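Local coordinates for De novo protein based on the inhibitor Amoebiasin-1 (Entamoeba histolytica, PDB 5SWK) that probably inhibits cysteine proteases, being a designed protein based on a chagasin-family inhibitor of the amoeba's own enzymes, at residues M4-D9 with K23-H28. Numbering follows the deposited sequence.
Sequences MSLTED and KEIILH
Leu-6 bonds to the backbone of strand 22-29 through both its amide and its carbonyl: its N donates to Glu-24 O at 2.9 Å, and its O accepts from Ile-26 N at 2.9 Å. This straddling of Ile-25 is the signature of a parallel beta bridge, and Leu-6 and Ile-25 turn their side chains to the same face of the sheet. The carbonyl of Leu-6 also receives a CA-H...O contact from Ile-25, while Thr-7 CA sends one to Ile-26 O.

Beyond this short pairing, a water takes the place of the next backbone bond, joining Met-4 O to Glu-24 N, and a carboxylate oxygen does so at His-28. In one of two conformers, Lys-23 bends so that its CE rests 3.7 Å from Leu-6 CD2, the two side chains crossing at about a right angle, and its NZ can donate to Met-4 O (2.8 Å) from above the carbonyl plane. Glu-8, bent at chi2 (86°), lays CG and CD on Leu-27 CD2, each at 3.8 Å, and presents the syn side of OE2 to His-28 N at 2.9 Å, with the donor 23° out of the carboxylate plane. Two further waters donate, one to Glu-8 OE1 and Ile-26 O, the other to Glu-8 OE2 and His-28 O.

On its other edge strand 22-29 pairs antiparallel with strand 65-73, through bonds such as Ile-25 with Ile-69, and Glu-24 OE2 reaches His-68. Phe-103 of the second subunit packs on Ile-25 and Leu-27, while Asn-10 OD1 accepts from Thr-7 N. The contact thus adds a very short parallel strand, outermost within this chain, to the chagasin-type, immunoglobulin-like fold. Water and the Glu-8 carboxylate extend its pairing, bordering a strand that leads into the probable BC loop, Asn-30 to Tyr-35.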
loop_
_atom_site.group_PDB
_atom_site.type_symbol
_atom_site.label_atom_id
_atom_site.label_comp_id
_atom_site.label_asym_id
_atom_site.label_seq_id
_atom_site.Cartn_x
_atom_site.Cartn_y
_atom_site.Cartn_z
ATOM N N MET D 4 18.743 14.379 -25.656
ATOM C CA MET D 4 19.181 12.987 -25.615
ATOM C C MET D 4 18.455 12.211 -24.516
ATOM O O MET D 4 17.712 11.271 -24.796
ATOM C CB MET D 4 20.695 12.910 -25.406
ATOM C CG MET D 4 21.501 13.118 -26.679
ATOM S SD MET D 4 23.258 13.375 -26.362
ATOM C CE MET D 4 23.801 13.972 -27.964
ATOM N N SER D 5 18.671 12.609 -23.267
ATOM C CA SER D 5 18.015 11.956 -22.140
ATOM C C SER D 5 17.079 12.925 -21.432
ATOM O O SER D 5 17.335 14.127 -21.392
ATOM C CB SER D 5 19.050 11.403 -21.158
ATOM O OG SER D 5 19.871 12.443 -20.656
ATOM N N LEU D 6 15.990 12.397 -20.881
ATOM C CA LEU D 6 15.034 13.225 -20.159
ATOM C C LEU D 6 15.420 13.299 -18.691
ATOM O O LEU D 6 16.019 12.370 -18.153
ATOM C CB LEU D 6 13.611 12.681 -20.297
ATOM C CG LEU D 6 12.975 12.587 -21.687
ATOM C CD1 LEU D 6 13.410 13.735 -22.586
ATOM C CD2 LEU D 6 13.310 11.265 -22.326
ATOM N N THR D 7 15.089 14.414 -18.052
ATOM C CA THR D 7 15.371 14.595 -16.636
ATOM C C THR D 7 14.143 15.177 -15.959
ATOM O O THR D 7 13.071 15.226 -16.561
ATOM C CB THR D 7 16.582 15.517 -16.400
ATOM O OG1 THR D 7 16.321 16.805 -16.962
ATOM C CG2 THR D 7 17.834 14.933 -17.040
ATOM N N GLU D 8 14.304 15.623 -14.716
ATOM C CA GLU D 8 13.190 16.165 -13.937
ATOM C C GLU D 8 12.438 17.275 -14.677
ATOM O O GLU D 8 11.229 17.434 -14.516
ATOM C CB GLU D 8 13.694 16.688 -12.589
ATOM C CG GLU D 8 14.110 15.595 -11.597
ATOM C CD GLU D 8 15.556 15.124 -11.758
ATOM O OE1 GLU D 8 16.203 15.446 -12.782
ATOM O OE2 GLU D 8 16.049 14.431 -10.842
ATOM N N ASP D 9 13.153 18.027 -15.506
ATOM C CA ASP D 9 12.551 19.145 -16.224
ATOM C C ASP D 9 11.570 18.705 -17.303
ATOM O O ASP D 9 10.771 19.508 -17.784
ATOM C CB ASP D 9 13.638 20.023 -16.843
ATOM C CG ASP D 9 14.359 20.863 -15.809
ATOM O OD1 ASP D 9 13.879 20.931 -14.654
ATOM O OD2 ASP D 9 15.398 21.464 -16.152
ATOM N N LYS D 23 14.780 5.006 -25.043
ATOM C CA LYS D 23 15.082 6.345 -24.559
ATOM C C LYS D 23 15.381 6.244 -23.080
ATOM O O LYS D 23 14.976 5.286 -22.424
ATOM C CB LYS D 23 13.925 7.313 -24.818
ATOM C CG LYS D 23 13.838 7.816 -26.253
ATOM C CD LYS D 23 14.777 8.987 -26.505
ATOM C CE LYS D 23 14.344 10.221 -25.723
ATOM N NZ LYS D 23 15.224 11.400 -25.977
ATOM N N GLU D 24 16.090 7.233 -22.556
ATOM C CA GLU D 24 16.522 7.191 -21.172
ATOM C C GLU D 24 16.030 8.360 -20.336
ATOM O O GLU D 24 16.169 9.522 -20.719
ATOM C CB GLU D 24 18.050 7.126 -21.119
ATOM C CG GLU D 24 18.615 6.921 -19.731
ATOM C CD GLU D 24 20.081 6.533 -19.763
ATOM O OE1 GLU D 24 20.876 7.274 -20.378
ATOM O OE2 GLU D 24 20.433 5.481 -19.190
ATOM N N ILE D 25 15.446 8.029 -19.187
ATOM C CA ILE D 25 15.080 9.012 -18.178
ATOM C C ILE D 25 16.087 8.917 -17.039
ATOM O O ILE D 25 16.408 7.820 -16.589
ATOM C CB ILE D 25 13.661 8.769 -17.635
ATOM C CG1 ILE D 25 12.650 8.653 -18.781
ATOM C CG2 ILE D 25 13.264 9.859 -16.653
ATOM C CD1 ILE D 25 11.295 8.131 -18.318
ATOM N N ILE D 26 16.607 10.053 -16.589
ATOM C CA ILE D 26 17.556 10.045 -15.494
ATOM C C ILE D 26 17.069 10.968 -14.388
ATOM O O ILE D 26 16.820 12.150 -14.618
ATOM C CB ILE D 26 18.966 10.473 -15.952
ATOM C CG1 ILE D 26 19.426 9.622 -17.139
ATOM C CG2 ILE D 26 19.946 10.364 -14.797
ATOM C CD1 ILE D 26 20.786 10.012 -17.703
ATOM N N LEU D 27 16.928 10.421 -13.184
ATOM C CA LEU D 27 16.413 11.194 -12.060
ATOM C C LEU D 27 17.302 11.016 -10.851
ATOM O O LEU D 27 17.723 9.899 -10.550
ATOM C CB LEU D 27 14.983 10.766 -11.723
ATOM C CG LEU D 27 13.965 10.800 -12.864
ATOM C CD1 LEU D 27 12.727 10.032 -12.464
ATOM C CD2 LEU D 27 13.608 12.230 -13.207
ATOM N N HIS D 28 17.613 12.103 -10.154
ATOM C CA HIS D 28 18.440 11.975 -8.964
ATOM C C HIS D 28 17.626 11.334 -7.851
ATOM O O HIS D 28 16.421 11.551 -7.738
ATOM C CB HIS D 28 18.999 13.324 -8.504
ATOM C CG HIS D 28 20.019 13.206 -7.410
ATOM N ND1 HIS D 28 21.365 13.048 -7.661
ATOM C CD2 HIS D 28 19.886 13.202 -6.061
ATOM C CE1 HIS D 28 22.018 12.961 -6.516
ATOM N NE2 HIS D 28 21.143 13.052 -5.529
HETATM O O HOH W 1 17.956 8.640 -24.351
HETATM O O HOH W 2 18.508 13.970 -13.300
HETATM O O HOH W 3 14.586 13.694 -8.489
#